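Local structure of galactose mutarotase related enzyme (Lactobacillus casei, 3Q1N) at residues Met2-Glu6 with Lys86-Val91; Gly18-Gln22 with Arg44-Ile48; Gly54-Gln58 with Val178-Asn182; Ser135-Ala139 with Gly275-Leu279; Leu150-Phe156 with Lys248-Ile252. The protein probably binds carbohydrate and may act as a sugar isomerase of the aldose 1-epimerase kind. All blocks are in the same frame, centred on the assembly; numbering follows the deposited sequence. Where two conformers were deposited one is given.

Contact 1: Met2-Glu6 with Lys86-Val91; sequences MITIE and KSDSAV. With NO3 (nitrate ion), chain E.
I5 of strand 2-6 reaches across to the loop at D88-S89 and the first residues of strand 90-96. Followed outward, its CB lies 3.5 Å from D88 O. The branch methyl CG2, beside the backbone N, sits 3.6 Å from A90 N and also meets V91 CG1. CG1 stands between the backbone N and the carbonyl carbon (chi1 52°) and carries CD1 to 3.6 Å from S89 O. Next to this side chain one backbone bond joins the segments, E6 N to D88 O at 2.8 Å, and I5 CA sends a C-H contact to the same oxygen. Further back, I3 CG2 approaches V91 CG2 (4.2 Å). K86 has two conformers; in one, NZ donates to S87 O and weakly to T4 O, a doubtful link. In the loop D88 N donates to O2 of a nitrate, probably from the crystallisation liquor, at 2.9 Å. I5 also packs on A12, I14, Y115 and L117, between strands 10-15 and 109-118. Replacing I5 by an alanine takes away CG2 and CD1 and would probably leave V91 CG1 without its apolar mate on strand 2-6. The join between the two sheets thus rests on aliphatic packing and one firm backbone bond.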
# COMPACT_ATOMS: atom_id res chain seq x y z
N MSE A 2 5.88 2.68 -20.03
CA MSE A 2 5.36 3.60 -19.02
C MSE A 2 4.30 4.49 -19.65
O MSE A 2 4.33 4.73 -20.86
CB MSE A 2 6.49 4.48 -18.50
CG MSE A 2 7.46 3.79 -17.55
SE MSE A 2 8.55 5.12 -16.67
CE MSE A 2 9.91 5.35 -18.08
N ILE A 3 3.40 4.99 -18.81
CA ILE A 3 2.36 5.87 -19.26
C ILE A 3 2.46 7.12 -18.39
O ILE A 3 2.67 7.03 -17.16
CB ILE A 3 0.97 5.23 -19.01
CG1 ILE A 3 0.83 3.93 -19.82
CG2 ILE A 3 -0.14 6.19 -19.34
CD1 ILE A 3 0.80 4.12 -21.34
N THR A 4 2.29 8.26 -19.00
CA THR A 4 2.19 9.48 -18.21
C THR A 4 0.78 10.07 -18.32
O THR A 4 0.12 9.96 -19.36
CB THR A 4 3.25 10.53 -18.61
OG1 THR A 4 3.03 11.01 -19.92
CG2 THR A 4 4.68 9.95 -18.48
N ILE A 5 0.31 10.66 -17.23
CA ILE A 5 -0.90 11.46 -17.23
C ILE A 5 -0.53 12.78 -16.61
O ILE A 5 0.46 12.89 -15.88
CB ILE A 5 -2.09 10.78 -16.50
CG1 ILE A 5 -1.70 10.32 -15.08
CG2 ILE A 5 -2.65 9.57 -17.36
CD1 ILE A 5 -2.90 9.80 -14.22
N GLU A 6 -1.32 13.79 -16.88
CA GLU A 6 -1.01 15.12 -16.36
C GLU A 6 -2.15 16.07 -16.50
O GLU A 6 -3.05 15.88 -17.32
CB GLU A 6 0.20 15.71 -17.09
CG GLU A 6 0.04 16.02 -18.55
CD GLU A 6 1.40 16.37 -19.16
OE1 GLU A 6 1.92 17.48 -18.91
OE2 GLU A 6 1.98 15.49 -19.85
N LYS A 86 -7.30 5.61 -22.00
CA LYS A 86 -6.24 6.62 -21.78
C LYS A 86 -6.69 7.98 -22.27
O LYS A 86 -7.06 8.15 -23.43
CB LYS A 86 -4.92 6.19 -22.45
CG LYS A 86 -3.80 7.24 -22.51
CD LYS A 86 -3.26 7.58 -21.13
CE LYS A 86 -1.96 8.43 -21.18
NZ LYS A 86 -2.13 9.86 -21.41
N SER A 87 -6.71 8.95 -21.36
CA SER A 87 -6.91 10.36 -21.71
C SER A 87 -5.72 11.11 -21.15
O SER A 87 -4.81 10.49 -20.61
CB SER A 87 -8.22 10.89 -21.11
OG SER A 87 -8.13 10.96 -19.73
N ASP A 88 -5.70 12.44 -21.27
CA ASP A 88 -4.52 13.17 -20.84
C ASP A 88 -4.32 13.09 -19.35
O ASP A 88 -3.17 13.07 -18.90
CB ASP A 88 -4.57 14.62 -21.31
CG ASP A 88 -4.60 14.72 -22.81
OD1 ASP A 88 -3.90 13.92 -23.46
OD2 ASP A 88 -5.35 15.55 -23.35
N SER A 89 -5.43 13.01 -18.60
CA SER A 89 -5.36 13.08 -17.16
C SER A 89 -5.77 11.79 -16.44
O SER A 89 -5.78 11.75 -15.21
CB SER A 89 -6.22 14.26 -16.69
OG SER A 89 -7.50 14.18 -17.30
N ALA A 90 -6.08 10.72 -17.18
CA ALA A 90 -6.52 9.46 -16.56
C ALA A 90 -6.12 8.27 -17.43
O ALA A 90 -5.98 8.40 -18.66
CB ALA A 90 -8.08 9.39 -16.29
N VAL A 91 -6.03 7.12 -16.78
CA VAL A 91 -5.71 5.90 -17.48
C VAL A 91 -6.11 4.70 -16.66
O VAL A 91 -6.10 4.77 -15.43
CB VAL A 91 -4.20 5.82 -17.83
CG1 VAL A 91 -3.34 5.84 -16.56
CG2 VAL A 91 -3.89 4.54 -18.67
N NO3 E . -7.88 13.95 -23.50
O1 NO3 E . -8.42 14.84 -24.44
O2 NO3 E . -7.78 14.32 -22.17
O3 NO3 E . -7.51 12.68 -23.93

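Contact 2: Gly18-Gln22 with Arg44-Ile48; sequences GAELQ and RHAPI
A G1 beta bulge, in which A19 and E20 both face A15, lies near the start of strand 20-26, and E20 there meets segment R44-I48, which leads into strand 48-49, within the beta-sandwich core of this aldose 1-epimerase fold. The E20 side chain runs out extended, with CG trans to the backbone N (chi1 -173°), and its carboxylate oxygen OE2 takes two backbone donors. H45 N comes in nearly along the C-O axis at 2.9 Å from OE2. A46 N, at the same 2.9 Å from E20 OE2, uses the anti lone pair and makes the straighter bond (166°). The other oxygen, E20 OE1, receives Q22 NE2 from above the carboxylate plane at 3.1 Å, which limits how the group can turn. Q22 also covers the H45 ring: its CB lies 4.0 Å from the ring centroid in a CH-pi contact, while E20 OE2 lies at the ring edge. H45 ND1 is hydrogen-bonded to W35 O, which fixes the ring's rotation. L21 O, 3.4 Å from A46 CB, is buried here and has no polar partner. A46 packs on F142 and P144 of strand 136-147, and P47 bonds by its backbone to H143. Two waters bridge the segments: one links G18 O and I48 N, and the second accepts from L21 N and donates to both A19 O and A46 O, its oxygen 2.7 Å from A46 O.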
# COMPACT_ATOMS: atom_id res chain seq x y z
N GLY A 18 3.24 -4.04 -13.21
CA GLY A 18 2.60 -3.88 -11.91
C GLY A 18 1.70 -2.63 -11.77
O GLY A 18 1.30 -2.31 -10.67
N ALA A 19 1.36 -1.97 -12.88
CA ALA A 19 0.61 -0.69 -12.81
C ALA A 19 1.18 0.20 -11.70
O ALA A 19 0.46 0.81 -10.89
CB ALA A 19 -0.90 -0.93 -12.57
N GLU A 20 2.52 0.28 -11.67
CA GLU A 20 3.22 0.85 -10.52
C GLU A 20 3.40 2.34 -10.69
O GLU A 20 4.09 2.78 -11.63
CB GLU A 20 4.60 0.26 -10.34
CG GLU A 20 5.20 0.79 -9.01
CD GLU A 20 6.67 0.50 -8.80
OE1 GLU A 20 7.34 0.01 -9.72
OE2 GLU A 20 7.14 0.74 -7.65
N LEU A 21 2.80 3.13 -9.83
CA LEU A 21 3.11 4.56 -9.81
C LEU A 21 4.59 4.75 -9.50
O LEU A 21 5.09 4.22 -8.51
CB LEU A 21 2.30 5.23 -8.72
CG LEU A 21 2.48 6.73 -8.52
CD1 LEU A 21 1.94 7.55 -9.66
CD2 LEU A 21 1.78 7.15 -7.18
N GLN A 22 5.29 5.50 -10.34
CA GLN A 22 6.73 5.68 -10.12
C GLN A 22 7.13 7.12 -9.89
O GLN A 22 8.20 7.38 -9.34
CB GLN A 22 7.52 5.09 -11.29
CG GLN A 22 7.30 3.55 -11.38
CD GLN A 22 8.22 2.89 -12.35
OE1 GLN A 22 8.54 3.45 -13.38
NE2 GLN A 22 8.57 1.64 -12.07
N ARG A 44 12.24 0.21 -5.26
CA ARG A 44 10.90 0.33 -5.81
C ARG A 44 10.30 1.70 -5.49
O ARG A 44 11.00 2.55 -4.91
CB ARG A 44 10.04 -0.79 -5.30
CG ARG A 44 10.64 -2.13 -5.69
CD ARG A 44 9.95 -3.26 -5.03
NE ARG A 44 10.65 -4.52 -5.30
CZ ARG A 44 10.44 -5.32 -6.35
NH1 ARG A 44 9.54 -5.06 -7.29
NH2 ARG A 44 11.15 -6.45 -6.44
N HIS A 45 9.06 1.94 -5.91
CA HIS A 45 8.47 3.28 -5.74
C HIS A 45 7.12 3.19 -4.98
O HIS A 45 6.94 3.81 -3.94
CB HIS A 45 8.24 3.97 -7.12
CG HIS A 45 9.41 3.91 -8.05
ND1 HIS A 45 10.28 4.97 -8.22
CD2 HIS A 45 9.86 2.91 -8.85
CE1 HIS A 45 11.21 4.63 -9.11
NE2 HIS A 45 10.97 3.39 -9.52
N ALA A 46 6.18 2.43 -5.54
CA ALA A 46 4.82 2.34 -4.99
C ALA A 46 4.07 1.09 -5.49
O ALA A 46 3.05 1.21 -6.21
CB ALA A 46 4.01 3.67 -5.32
N PRO A 47 4.59 -0.09 -5.14
CA PRO A 47 3.94 -1.29 -5.67
C PRO A 47 2.50 -1.55 -5.22
O PRO A 47 2.07 -1.16 -4.10
CB PRO A 47 4.80 -2.45 -5.16
CG PRO A 47 6.03 -1.84 -4.60
CD PRO A 47 5.78 -0.39 -4.33
N ILE A 48 1.80 -2.28 -6.10
CA ILE A 48 0.52 -2.86 -5.77
C ILE A 48 0.76 -4.23 -5.15
O ILE A 48 1.62 -5.00 -5.65
CB ILE A 48 -0.40 -2.97 -7.02
CG1 ILE A 48 -0.76 -1.57 -7.51
CG2 ILE A 48 -1.70 -3.79 -6.66
CD1 ILE A 48 -1.52 -1.53 -8.88
O HOH W 1 3.15 -2.72 -8.60
O HOH W 2 1.03 1.75 -7.95

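Contact 3: Gly54-Gln58 with Val178-Asn182; sequences GKSNQ and VPFRN. With NO3 (nitrate ion), chain C.
K55 and F180 are brought together by similar first torsions, each CG lying opposite its own carbonyl carbon (chi1 -81° for K55, -64° for F180), with the phenyl ring then turned square to its stem. The contact joins two loop regions of the sandwich-like aldose 1-epimerase fold, one between strands 48-49 and 60-63, the other running into the short strand 181-182. K55 CB sits over one face of the F180 ring in a CH-pi contact, 4.0 Å from the centroid and off its centre. Along the ring's edge, F180 CE2 comes 3.6 Å from S56 C, which lies in the ring plane. N57 approaches next to it, with OD1 3.4 Å from the same F180 CE2 and its amide turned only 20° from the ring. N57 ND2 donates to Q263 O and holds this amide, while the backbone N57 N donates to D262 OD2. Past the ring the extended K55 chain crosses P179 at about a right angle; in the conformer given, K55 CD lies 3.7 Å from P179 CD. The peptide bond before P179 is cis. A water between K55 NZ and V178 O prolongs this line, though K55 has a second conformer and the bridge is less certain for it. R181 pairs by its backbone with D262 and A264, so both segments lean on the same 262-264 region. At G54, the backbone N donates to O1 of a nitrate (2.8 Å), probably from the crystallisation liquor and also bound by H73 ND1. A further water accepts from K55 N and donates to P179 O, the water oxygen 2.8 Å from P179 O.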
# COMPACT_ATOMS: atom_id res chain seq x y z
N GLY A 54 2.54 -8.39 2.34
CA GLY A 54 3.58 -8.88 3.21
C GLY A 54 3.98 -10.32 2.96
O GLY A 54 3.78 -10.85 1.87
N LYS A 55 4.52 -10.94 3.99
CA LYS A 55 5.05 -12.29 3.88
C LYS A 55 3.99 -13.33 4.27
O LYS A 55 3.11 -13.04 5.04
CB LYS A 55 6.30 -12.50 4.77
CG LYS A 55 7.63 -11.98 4.19
CD LYS A 55 8.79 -12.39 5.12
CE LYS A 55 10.14 -11.96 4.63
NZ LYS A 55 11.24 -12.18 5.68
N SER A 56 4.12 -14.51 3.69
CA SER A 56 3.32 -15.69 3.96
C SER A 56 4.15 -16.69 4.79
O SER A 56 5.35 -16.85 4.55
CB SER A 56 2.85 -16.37 2.66
OG SER A 56 1.87 -15.61 2.01
N ASN A 57 3.49 -17.35 5.74
CA ASN A 57 4.17 -18.30 6.64
C ASN A 57 4.82 -19.39 5.78
O ASN A 57 4.14 -20.08 5.00
CB ASN A 57 3.18 -18.93 7.61
CG ASN A 57 2.71 -17.96 8.69
OD1 ASN A 57 3.46 -17.11 9.14
ND2 ASN A 57 1.45 -18.12 9.12
N GLN A 58 6.16 -19.52 5.90
CA GLN A 58 6.94 -20.51 5.14
C GLN A 58 6.65 -20.42 3.63
O GLN A 58 6.63 -21.46 2.95
CB GLN A 58 6.67 -21.92 5.64
CG GLN A 58 7.05 -22.08 7.14
CD GLN A 58 5.88 -21.82 8.06
OE1 GLN A 58 4.86 -22.50 7.92
NE2 GLN A 58 6.00 -20.85 9.00
N VAL A 178 9.57 -9.83 12.60
CA VAL A 178 9.37 -8.86 11.54
C VAL A 178 9.63 -9.55 10.18
O VAL A 178 10.58 -10.33 10.05
CB VAL A 178 10.25 -7.58 11.76
CG1 VAL A 178 11.76 -7.93 11.76
CG2 VAL A 178 9.92 -6.52 10.74
N PRO A 179 8.75 -9.29 9.17
CA PRO A 179 7.56 -8.43 9.10
C PRO A 179 6.21 -9.15 9.30
O PRO A 179 5.18 -8.68 8.85
CB PRO A 179 7.66 -7.87 7.67
CG PRO A 179 8.19 -9.10 6.88
CD PRO A 179 9.00 -9.93 7.87
N PHE A 180 6.21 -10.29 9.96
CA PHE A 180 4.97 -11.00 10.30
C PHE A 180 4.32 -10.37 11.53
O PHE A 180 4.98 -9.78 12.35
CB PHE A 180 5.20 -12.47 10.63
CG PHE A 180 5.74 -13.31 9.47
CD1 PHE A 180 7.08 -13.46 9.25
CD2 PHE A 180 4.85 -13.94 8.62
CE1 PHE A 180 7.54 -14.25 8.19
CE2 PHE A 180 5.29 -14.76 7.59
CZ PHE A 180 6.64 -14.90 7.36
N ARG A 181 3.02 -10.57 11.66
CA ARG A 181 2.28 -10.23 12.89
C ARG A 181 2.41 -11.28 13.99
O ARG A 181 2.50 -12.48 13.71
CB ARG A 181 0.81 -10.01 12.55
CG ARG A 181 0.56 -8.88 11.54
CD ARG A 181 -0.90 -8.52 11.38
NE ARG A 181 -1.69 -9.69 11.01
CZ ARG A 181 -2.49 -10.39 11.78
NH1 ARG A 181 -2.58 -10.15 13.10
NH2 ARG A 181 -3.15 -11.40 11.25
N ASN A 182 2.34 -10.82 15.24
CA ASN A 182 2.31 -11.70 16.39
C ASN A 182 0.91 -12.04 16.89
O ASN A 182 0.81 -12.87 17.78
CB ASN A 182 3.16 -11.12 17.54
CG ASN A 182 2.55 -9.88 18.19
OD1 ASN A 182 1.46 -9.47 17.88
ND2 ASN A 182 3.28 -9.30 19.16
N NO3 C . 4.26 -5.51 1.81
O1 NO3 C . 3.94 -6.49 0.89
O2 NO3 C . 3.46 -5.16 2.87
O3 NO3 C . 5.48 -4.88 1.72
O HOH W 3 4.82 -8.83 6.05
O HOH W 4 10.97 -12.68 8.29

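Contact 4: Ser135-Ala139 with Gly275-Leu279; sequences SMPFA and GNTTL
M136-F138 and T277-L279 form a short antiparallel ladder between strands 136-147 and 277-279, neighbours in the sheet that also holds 251-258, their axes 4.5 Å apart at closest approach and 154° apart in direction. Its hydrogen-bonded pairs are M136 with L279 and F138 with T277. The first exchanges M136 N to L279 O and L279 N to M136 O; the second F138 N to T277 O and T277 N to F138 O. P137 occupies the non-hydrogen-bonded position opposite T278, where the ladder needs no N-H from it, and its CA lies 3.2 Å from T277 O. On the face of M136, F138, T277 and L279, the F138 ring runs alongside T277, CE1 being 3.7 Å from T277 CB. The same CE1 meets L279 CD1 at 3.6 Å, and M136 CE closes in on that methyl; V128 of strand 121-130 packs against M136, F138 and L279. At the ladder's end N276 OD1 lies 3.6 Å from A139 CB, while its ND2 donates to W270 O. Were N276 a leucine, W270 O would probably lose this donor, and the approach to strand 277-279 would be less tied to the W270 loop. Backbone bonds therefore set the register, and an apolar cluster of M136, F138 and L279 packs on one face.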
# COMPACT_ATOMS: atom_id res chain seq x y z
N SER A 135 -14.88 -19.80 -4.78
CA SER A 135 -14.82 -18.62 -3.90
C SER A 135 -13.38 -18.17 -3.78
O SER A 135 -12.53 -18.97 -3.47
CB SER A 135 -15.37 -18.99 -2.54
OG SER A 135 -16.74 -19.45 -2.65
N MSE A 136 -13.13 -16.87 -4.01
CA MSE A 136 -11.75 -16.32 -4.09
C MSE A 136 -11.44 -15.41 -2.91
O MSE A 136 -12.02 -14.33 -2.77
CB MSE A 136 -11.58 -15.58 -5.39
CG MSE A 136 -10.15 -15.03 -5.60
SE MSE A 136 -9.86 -14.04 -7.22
CE MSE A 136 -10.36 -12.32 -6.55
N PRO A 137 -10.48 -15.81 -2.08
CA PRO A 137 -10.05 -14.97 -0.96
C PRO A 137 -8.84 -14.15 -1.40
O PRO A 137 -7.98 -14.65 -2.11
CB PRO A 137 -9.71 -15.98 0.11
CG PRO A 137 -9.17 -17.21 -0.73
CD PRO A 137 -9.82 -17.14 -2.09
N PHE A 138 -8.79 -12.88 -0.98
CA PHE A 138 -7.65 -12.04 -1.36
C PHE A 138 -7.44 -10.91 -0.38
O PHE A 138 -8.32 -10.58 0.43
CB PHE A 138 -7.88 -11.42 -2.77
CG PHE A 138 -8.88 -10.31 -2.76
CD1 PHE A 138 -10.25 -10.58 -2.81
CD2 PHE A 138 -8.48 -9.02 -2.60
CE1 PHE A 138 -11.17 -9.58 -2.66
CE2 PHE A 138 -9.39 -7.97 -2.48
CZ PHE A 138 -10.78 -8.27 -2.53
N ALA A 139 -6.23 -10.36 -0.45
CA ALA A 139 -5.90 -9.06 0.13
C ALA A 139 -5.42 -8.12 -0.96
O ALA A 139 -4.89 -8.55 -1.98
CB ALA A 139 -4.80 -9.19 1.26
N GLY A 275 -8.11 -10.22 7.73
CA GLY A 275 -7.99 -9.15 6.75
C GLY A 275 -8.34 -9.54 5.32
O GLY A 275 -8.47 -8.66 4.45
N ASN A 276 -8.40 -10.83 5.03
CA ASN A 276 -8.85 -11.28 3.76
C ASN A 276 -10.36 -11.05 3.55
O ASN A 276 -11.17 -11.00 4.50
CB ASN A 276 -8.51 -12.79 3.47
CG ASN A 276 -7.13 -13.01 2.91
OD1 ASN A 276 -6.30 -12.09 2.85
ND2 ASN A 276 -6.85 -14.27 2.47
N THR A 277 -10.69 -10.88 2.28
CA THR A 277 -12.04 -10.80 1.75
C THR A 277 -12.27 -12.01 0.84
O THR A 277 -11.46 -12.27 -0.03
CB THR A 277 -12.22 -9.54 0.91
OG1 THR A 277 -11.92 -8.38 1.70
CG2 THR A 277 -13.71 -9.42 0.39
N THR A 278 -13.38 -12.72 1.05
CA THR A 278 -13.78 -13.83 0.17
C THR A 278 -14.90 -13.40 -0.77
O THR A 278 -15.99 -13.05 -0.35
CB THR A 278 -14.18 -15.11 0.93
OG1 THR A 278 -13.08 -15.54 1.76
CG2 THR A 278 -14.55 -16.26 -0.08
N LEU A 279 -14.62 -13.42 -2.05
CA LEU A 279 -15.63 -13.11 -3.06
C LEU A 279 -16.31 -14.34 -3.59
O LEU A 279 -15.67 -15.33 -3.95
CB LEU A 279 -14.97 -12.35 -4.21
CG LEU A 279 -14.58 -10.88 -3.95
CD1 LEU A 279 -13.71 -10.35 -5.14
CD2 LEU A 279 -15.79 -10.01 -3.69
O HOH W 5 -9.36 -7.99 1.51

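Contact 5: Leu150-Phe156 with Lys248-Ile252; sequences LKADGSF and KAPFI
L150-F156 is a loop folded round a type I turn from K151 to G154, and it lies against the bend that starts strand 251-258, G154 CA coming 5.7 Å from K248 CA. An Asx turn follows on at its end: D153 OD1 accepts S155 N from above the carboxylate plane at 2.9 Å. In the conformer given, S155 OG also reaches this oxygen on its syn lone pair. F156 carries much of the apolar contact. Its CG lies opposite the carbonyl carbon (chi1 -59°), which brings the ring to A249 and I252. I252 CD1 stands over the middle of one ring face, 3.9 Å from the centroid, in a CH-pi contact. I252 CG1 touches the same ring at CE1, and A249 O lies 3.4 Å from F156 CE1. L150 lays its fork on P250, with CD1 4.0 Å from P250 CB, while CD2 approaches A249 O. A water donates to both G154 O and A249 O, its oxygen 2.9 Å from A249 O, and ties the two backbones together. K248 NZ bonds D153 O at 2.7 Å, but that lysine has two conformers, so the link is doubtful as a permanent one. G154 has a positive phi (86°), a region in which glycine is most at ease. Around this joint, I252 and P250 pair by backbone bonds with F146, near the end of strand 136-147, and V148 just after it, F156 stacks on H200 of the short helix 200-203, and F251, turned away from the loop, meets the ring of W35.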
# COMPACT_ATOMS: atom_id res chain seq x y z
N LEU A 150 15.25 15.33 5.85
CA LEU A 150 16.02 14.86 6.96
C LEU A 150 16.82 15.97 7.67
O LEU A 150 17.21 16.99 7.07
CB LEU A 150 16.98 13.80 6.46
CG LEU A 150 16.44 12.55 5.77
CD1 LEU A 150 17.64 11.62 5.52
CD2 LEU A 150 15.34 11.90 6.59
N LYS A 151 17.04 15.76 8.96
CA LYS A 151 17.88 16.65 9.76
C LYS A 151 19.35 16.46 9.43
O LYS A 151 19.70 15.51 8.70
CB LYS A 151 17.67 16.41 11.26
CG LYS A 151 16.25 16.59 11.72
CD LYS A 151 16.12 16.67 13.24
CE LYS A 151 14.67 16.76 13.65
NZ LYS A 151 14.54 16.88 15.13
N ALA A 152 20.19 17.35 9.98
CA ALA A 152 21.66 17.29 9.78
C ALA A 152 22.23 15.90 10.03
O ALA A 152 23.13 15.45 9.30
CB ALA A 152 22.40 18.33 10.64
N ASP A 153 21.69 15.20 11.03
CA ASP A 153 22.14 13.84 11.41
C ASP A 153 21.41 12.68 10.74
O ASP A 153 21.64 11.50 11.10
CB ASP A 153 22.09 13.67 12.95
CG ASP A 153 20.65 13.52 13.50
OD1 ASP A 153 19.68 13.62 12.71
OD2 ASP A 153 20.50 13.34 14.72
N GLY A 154 20.55 13.00 9.76
CA GLY A 154 19.81 11.99 9.00
C GLY A 154 18.50 11.52 9.62
O GLY A 154 17.79 10.70 9.03
N SER A 155 18.15 12.04 10.80
CA SER A 155 16.86 11.71 11.38
C SER A 155 15.74 12.37 10.58
O SER A 155 15.96 13.38 9.88
CB SER A 155 16.78 12.15 12.84
OG SER A 155 16.98 13.54 12.95
N PHE A 156 14.53 11.81 10.67
CA PHE A 156 13.40 12.42 9.97
C PHE A 156 13.18 13.83 10.55
O PHE A 156 13.26 14.04 11.77
CB PHE A 156 12.13 11.59 10.08
CG PHE A 156 12.24 10.21 9.52
CD1 PHE A 156 12.59 10.02 8.18
CD2 PHE A 156 12.00 9.12 10.32
CE1 PHE A 156 12.69 8.74 7.65
CE2 PHE A 156 12.13 7.81 9.80
CZ PHE A 156 12.46 7.64 8.46
N LYS A 248 19.07 5.27 7.17
CA LYS A 248 18.65 6.67 7.19
C LYS A 248 18.03 7.04 5.81
O LYS A 248 18.52 7.95 5.13
CB LYS A 248 19.85 7.57 7.53
CG LYS A 248 20.68 7.13 8.77
CD LYS A 248 20.69 8.17 9.91
CE LYS A 248 22.00 8.07 10.75
NZ LYS A 248 23.03 9.20 10.56
N ALA A 249 16.96 6.35 5.41
CA ALA A 249 16.35 6.61 4.13
C ALA A 249 15.61 7.95 4.19
O ALA A 249 14.96 8.23 5.18
CB ALA A 249 15.38 5.50 3.75
N PRO A 250 15.71 8.75 3.13
CA PRO A 250 15.00 10.04 3.03
C PRO A 250 13.58 9.85 2.49
O PRO A 250 13.13 10.60 1.62
CB PRO A 250 15.88 10.83 2.05
CG PRO A 250 16.37 9.74 1.12
CD PRO A 250 16.62 8.54 1.97
N PHE A 251 12.92 8.81 2.97
CA PHE A 251 11.49 8.55 2.63
C PHE A 251 10.76 7.83 3.74
O PHE A 251 11.36 7.18 4.58
CB PHE A 251 11.35 7.81 1.29
CG PHE A 251 11.68 6.31 1.32
CD1 PHE A 251 10.77 5.36 1.83
CD2 PHE A 251 12.88 5.85 0.81
CE1 PHE A 251 11.08 3.98 1.81
CE2 PHE A 251 13.17 4.47 0.78
CZ PHE A 251 12.30 3.56 1.30
N ILE A 252 9.43 7.97 3.74
CA ILE A 252 8.53 7.23 4.60
C ILE A 252 7.40 6.77 3.73
O ILE A 252 6.87 7.56 2.93
CB ILE A 252 8.01 8.11 5.76
CG1 ILE A 252 9.16 8.56 6.66
CG2 ILE A 252 6.96 7.28 6.61
CD1 ILE A 252 8.73 9.64 7.67
O HOH W 6 16.34 8.81 7.62

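Overall arrangement
Contacts 1 and 2 share the four-stranded sheet at the start of the chain, and contact 2 is nested within the loop that contact 1 closes; their centres are 15 Å apart, and in one M2 conformer M2 SE packs on Q22 OE1. Contacts 4 and 5 both build on the sheet of strand 136-147 but lie on opposite sides of the chain's centre, their own centres 37 Å apart. Contact 3 interlaces along the chain with contacts 1, 4 and 5 and comes to about 6 Å of contact 4 at their nearest atoms. Contact 2, the closest of the five to the middle of the chain, approaches contact 5 to about 6 Å between nearest atoms. Nitrates near P47 and P179, probably from the crystallisation liquor, may mark pockets.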